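Local coordinates for protein fibrillarin-like rRNA/tRNA 2'-O-methyltransferase (PDB 1FBN) that probably methylates ribose 2'-hydroxyls in rRNA and tRNA, taking the methyl group from S-adenosyl-L-methionine at sites chosen by a guide RNA, at residues N53-K58 / E214-D219; K34-E39 / T88-A93. All coordinates share one frame; numbering follows the deposited sequence.

Contact 1 of 2, residues N53-K58 / E214-D219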
# COMPACT_ATOMS: atom_id res chain seq x y z
N ASN A 53 4.66 6.02 -9.96
CA ASN A 53 3.61 5.96 -10.98
C ASN A 53 2.24 5.45 -10.50
O ASN A 53 2.09 4.28 -10.13
CB ASN A 53 4.11 5.10 -12.15
CG ASN A 53 3.26 5.25 -13.42
OD1 ASN A 53 2.13 5.74 -13.38
ND2 ASN A 53 3.82 4.83 -14.54
N PRO A 54 1.21 6.32 -10.51
CA PRO A 54 -0.15 5.98 -10.08
C PRO A 54 -0.83 4.95 -10.99
O PRO A 54 -1.79 4.31 -10.60
CB PRO A 54 -0.87 7.32 -10.12
CG PRO A 54 -0.15 8.08 -11.18
CD PRO A 54 1.29 7.75 -10.87
N ASN A 55 -0.33 4.83 -12.22
CA ASN A 55 -0.87 3.87 -13.18
C ASN A 55 -0.34 2.47 -12.87
O ASN A 55 -0.87 1.47 -13.37
CB ASN A 55 -0.47 4.25 -14.61
CG ASN A 55 -1.08 5.56 -15.05
OD1 ASN A 55 -2.28 5.64 -15.31
ND2 ASN A 55 -0.26 6.60 -15.15
N LYS A 56 0.72 2.40 -12.07
CA LYS A 56 1.35 1.14 -11.70
C LYS A 56 1.23 0.80 -10.21
O LYS A 56 1.51 -0.32 -9.80
CB LYS A 56 2.82 1.14 -12.13
CG LYS A 56 3.06 0.70 -13.57
CD LYS A 56 2.24 1.52 -14.56
CE LYS A 56 2.00 0.76 -15.87
NZ LYS A 56 1.00 1.45 -16.75
N SER A 57 0.79 1.77 -9.41
CA SER A 57 0.64 1.59 -7.97
C SER A 57 -0.66 2.20 -7.45
O SER A 57 -0.86 3.41 -7.53
CB SER A 57 1.84 2.20 -7.25
OG SER A 57 1.69 2.14 -5.83
N LYS A 58 -1.53 1.36 -6.89
CA LYS A 58 -2.81 1.82 -6.35
C LYS A 58 -2.65 2.80 -5.19
O LYS A 58 -3.50 3.67 -4.99
CB LYS A 58 -3.67 0.63 -5.92
CG LYS A 58 -4.06 -0.31 -7.05
CD LYS A 58 -5.00 -1.40 -6.57
CE LYS A 58 -5.18 -2.48 -7.62
NZ LYS A 58 -3.89 -3.18 -7.90
N GLU A 214 -10.39 6.22 -9.47
CA GLU A 214 -11.06 6.21 -10.77
C GLU A 214 -10.32 6.23 -12.11
O GLU A 214 -10.53 5.34 -12.94
CB GLU A 214 -12.18 7.27 -10.77
CG GLU A 214 -12.75 7.64 -12.13
CD GLU A 214 -12.40 9.06 -12.54
OE1 GLU A 214 -12.63 9.99 -11.73
OE2 GLU A 214 -11.89 9.26 -13.66
N PRO A 215 -9.48 7.25 -12.37
CA PRO A 215 -8.80 7.22 -13.67
C PRO A 215 -7.87 6.02 -13.82
O PRO A 215 -8.00 5.22 -14.75
CB PRO A 215 -8.01 8.54 -13.68
CG PRO A 215 -8.73 9.41 -12.70
CD PRO A 215 -9.09 8.45 -11.60
N PHE A 216 -6.99 5.85 -12.84
CA PHE A 216 -6.00 4.79 -12.82
C PHE A 216 -6.54 3.37 -12.71
O PHE A 216 -5.94 2.43 -13.26
CB PHE A 216 -4.99 5.09 -11.71
CG PHE A 216 -4.56 6.53 -11.68
CD1 PHE A 216 -3.61 7.00 -12.59
CD2 PHE A 216 -5.14 7.43 -10.80
CE1 PHE A 216 -3.27 8.34 -12.63
CE2 PHE A 216 -4.81 8.78 -10.82
CZ PHE A 216 -3.87 9.23 -11.75
N GLU A 217 -7.66 3.21 -12.01
CA GLU A 217 -8.31 1.91 -11.83
C GLU A 217 -9.82 2.13 -11.79
O GLU A 217 -10.31 2.92 -10.99
CB GLU A 217 -7.86 1.25 -10.52
CG GLU A 217 -6.40 0.84 -10.45
CD GLU A 217 -6.03 -0.25 -11.44
OE1 GLU A 217 -6.91 -1.06 -11.82
OE2 GLU A 217 -4.85 -0.31 -11.84
N LYS A 218 -10.55 1.42 -12.64
CA LYS A 218 -12.00 1.57 -12.68
C LYS A 218 -12.73 0.74 -11.64
O LYS A 218 -12.48 -0.46 -11.50
CB LYS A 218 -12.53 1.31 -14.09
CG LYS A 218 -12.06 2.38 -15.07
CD LYS A 218 -12.37 2.04 -16.51
CE LYS A 218 -11.81 3.12 -17.44
NZ LYS A 218 -12.09 2.83 -18.88
N ASP A 219 -13.62 1.40 -10.91
CA ASP A 219 -14.41 0.79 -9.84
C ASP A 219 -13.54 0.19 -8.73
O ASP A 219 -13.76 -0.94 -8.28
CB ASP A 219 -15.41 -0.23 -10.40
CG ASP A 219 -16.52 0.43 -11.19
OD1 ASP A 219 -17.06 1.46 -10.73
OD2 ASP A 219 -16.87 -0.08 -12.28
O HOH W 1 -3.00 1.83 -10.17
O HOH W 2 -3.35 0.60 -14.10
O HOH W 3 -4.01 3.08 -15.50

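Contact 2 of 2, residues K34-E39 / T88-A93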
# COMPACT_ATOMS: atom_id res chain seq x y z
N LYS A 34 19.40 1.88 -8.70
CA LYS A 34 18.53 0.79 -9.13
C LYS A 34 17.11 1.22 -9.45
O LYS A 34 16.49 1.98 -8.70
CB LYS A 34 18.48 -0.32 -8.07
CG LYS A 34 17.72 -1.57 -8.49
CD LYS A 34 17.54 -2.55 -7.33
CE LYS A 34 17.17 -3.95 -7.80
NZ LYS A 34 15.93 -3.98 -8.63
N LYS A 35 16.62 0.76 -10.60
CA LYS A 35 15.25 1.04 -11.00
C LYS A 35 14.51 -0.29 -10.83
O LYS A 35 14.92 -1.32 -11.38
CB LYS A 35 15.18 1.51 -12.45
CG LYS A 35 15.64 2.94 -12.65
CD LYS A 35 15.32 3.44 -14.05
CE LYS A 35 15.77 4.88 -14.24
NZ LYS A 35 15.35 5.40 -15.57
N VAL A 36 13.47 -0.27 -10.01
CA VAL A 36 12.67 -1.46 -9.74
C VAL A 36 11.80 -1.84 -10.94
O VAL A 36 11.79 -2.99 -11.37
CB VAL A 36 11.78 -1.27 -8.49
CG1 VAL A 36 10.89 -2.49 -8.27
CG2 VAL A 36 12.64 -1.02 -7.27
N TYR A 37 11.11 -0.85 -11.50
CA TYR A 37 10.22 -1.07 -12.64
C TYR A 37 10.34 -0.01 -13.74
O TYR A 37 9.34 0.39 -14.35
CB TYR A 37 8.76 -1.17 -12.15
CG TYR A 37 8.23 0.07 -11.45
CD1 TYR A 37 8.61 0.39 -10.14
CD2 TYR A 37 7.32 0.92 -12.09
CE1 TYR A 37 8.09 1.51 -9.49
CE2 TYR A 37 6.80 2.05 -11.46
CZ TYR A 37 7.19 2.34 -10.16
OH TYR A 37 6.66 3.45 -9.54
N ASP A 38 11.57 0.41 -14.00
CA ASP A 38 11.88 1.42 -15.02
C ASP A 38 11.16 2.75 -14.76
O ASP A 38 10.70 3.42 -15.69
CB ASP A 38 11.58 0.88 -16.42
CG ASP A 38 12.38 1.58 -17.51
OD1 ASP A 38 13.63 1.53 -17.46
OD2 ASP A 38 11.76 2.18 -18.42
N GLU A 39 11.06 3.13 -13.49
CA GLU A 39 10.43 4.38 -13.10
C GLU A 39 11.41 5.52 -13.36
O GLU A 39 12.61 5.30 -13.47
CB GLU A 39 10.08 4.36 -11.61
CG GLU A 39 10.51 3.09 -10.86
CD GLU A 39 11.95 3.10 -10.38
OE1 GLU A 39 12.69 4.05 -10.71
OE2 GLU A 39 12.34 2.17 -9.66
N THR A 88 4.59 -1.38 -5.58
CA THR A 88 4.19 -0.70 -4.35
C THR A 88 5.11 -1.05 -3.17
O THR A 88 5.52 -0.16 -2.43
CB THR A 88 2.71 -0.95 -4.01
OG1 THR A 88 1.90 -0.50 -5.10
CG2 THR A 88 2.30 -0.18 -2.76
N PRO A 89 5.46 -2.34 -2.99
CA PRO A 89 6.34 -2.71 -1.88
C PRO A 89 7.67 -1.95 -1.88
O PRO A 89 8.19 -1.61 -0.82
CB PRO A 89 6.54 -4.21 -2.09
CG PRO A 89 5.21 -4.63 -2.61
CD PRO A 89 4.92 -3.56 -3.64
N SER A 90 8.22 -1.67 -3.06
CA SER A 90 9.49 -0.95 -3.11
C SER A 90 9.36 0.48 -2.58
O SER A 90 10.24 0.96 -1.85
CB SER A 90 10.07 -0.95 -4.53
OG SER A 90 9.25 -0.25 -5.44
N HIS A 91 8.26 1.15 -2.92
CA HIS A 91 8.03 2.51 -2.46
C HIS A 91 7.68 2.57 -0.98
O HIS A 91 8.07 3.51 -0.29
CB HIS A 91 6.93 3.19 -3.30
CG HIS A 91 7.40 3.64 -4.65
ND1 HIS A 91 7.13 2.94 -5.81
CD2 HIS A 91 8.11 4.73 -5.02
CE1 HIS A 91 7.65 3.58 -6.84
NE2 HIS A 91 8.25 4.67 -6.39
N VAL A 92 6.94 1.58 -0.50
CA VAL A 92 6.57 1.52 0.91
C VAL A 92 7.84 1.33 1.74
O VAL A 92 7.97 1.90 2.83
CB VAL A 92 5.56 0.38 1.20
CG1 VAL A 92 5.37 0.20 2.70
CG2 VAL A 92 4.22 0.68 0.54
N ALA A 93 8.79 0.56 1.20
CA ALA A 93 10.07 0.30 1.87
C ALA A 93 10.91 1.57 1.93
O ALA A 93 11.67 1.78 2.88
CB ALA A 93 10.83 -0.79 1.13

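Contact 1 of 2, residues N53-K58 / E214-D219
Pro54 lies over one face of the Phe216 ring, a CH-pi contact that joins the link from strand 47-51 of the N-terminal antiparallel sheet into helix 58-64 to the loop between the antiparallel strands 205-212 and 220-227 of the Rossmann-like methyltransferase domain. With CG of Phe216 opposite the carbonyl carbon and beside the backbone N (chi1 -45°), the ring reaches across to Pro54. Pro54 CB sits 3.7 Å from the ring centroid, 16° off the normal, while its CG leans out to the rim and meets Phe216 CE1. The proline of the ring's own loop, Pro215, stands over the opposite face, and Ala61 and Ile64 of helix 58-64 also touch the ring. A serine in place of Phe216 would probably leave Pro54 without its aromatic partner and open a gap between the two loops.

At the ring's edge the Asn55 amide comes in near the plane, turned 63° from it, with OD1 3.3 Å from Phe216 CD1. This amide is steadied from within its own loop. Asn53 OD1 accepts from the backbone N of Asn55 at 2.9 Å, forming an Asx turn, and also from Asn55 ND2, which approaches in the carbonyl plane on a lone pair.

No direct hydrogen bond crosses the contact; water does that work. One water donates to Pro54 O and, at a longer 3.3 Å, to Glu217 OE2. Two more are placed to donate, one to Asn55 O and Glu217 OE2, the other to Asn55 OD1 and Phe216 O, though each has more acceptors nearby than protons.

Lys58 and Glu217 touch through their aliphatic portions, without an ion pair. The Lys58 ammonium instead forms a salt bridge with Asp150, a predicted S-adenosyl-L-methionine-binding residue, and Lys58 NZ remains 5.0 Å from Glu217 OE2.

Contact 2 of 2, residues K34-E39 / T88-A93
Val36 packs its two methyl groups against Ser90 on helix 87-95, with CG2 3.8 Å from Ser90 CB and CG1 only slightly farther from the same carbon. With CG1 anti to the backbone N (chi1 177°), both branches face the serine. Ser90 OG lies beside the methyls but also bonds to Thr87 O, earlier in its own helix.

The second meeting is aromatic. Tyr37 and His91 approach rim to rim, neither over the face of the other, with centroids 5.7 Å apart and planes at 71°. Trp52 stacks on the His91 ring.

Behind these side chains, the 34-39 loop is folded back on itself. Val36 N donates to Glu39 OE2 at 2.7 Å, reaching the oxygen from above the carboxylate plane, and Glu39 CG lies over one face of the Tyr37 ring, toward its rim.

The contact thus joins the loop between strands 25-28 and 41-44 of the N-terminal antiparallel sheet to a helix of the Rossmann-like domain, whose Thr88 is a predicted S-adenosyl-L-methionine-binding residue. No hydrogen bond runs directly between the two segments: they meet by methyl packing and ring rims. Arg50 of strand 47-51 adds a polar link by holding both sides, its NH1 in a salt bridge with Glu39 OE2 and its NH2 hydrogen-bonded to Ser90 OG, which implies that a charged group of the neighbouring strand ties the loop to the helix alongside the packing.

Overall arrangement
Contacts 1 and 2 are centred about 16 Å apart and meet through the 53-58 loop. Ser57 OG lies 2.8 Å from Thr88 OG1, a probable hydrogen bond between the residue preceding helix 58-64 and the helix of contact 2. A second, longer link, also a probable hydrogen bond, joins Asn53 N to Tyr37 OH at 3.3 Å. Both contacts border the predicted S-adenosyl-L-methionine site: contact 2 includes Thr88, and in contact 1 the side chain of Lys58 lies about 3 Å from that of Asp150 and about 6 Å from that of Thr88, both predicted to bind the cofactor. The 53-58 loop therefore connects the 214-219 turn with the 34-39 loop and helix 87-95.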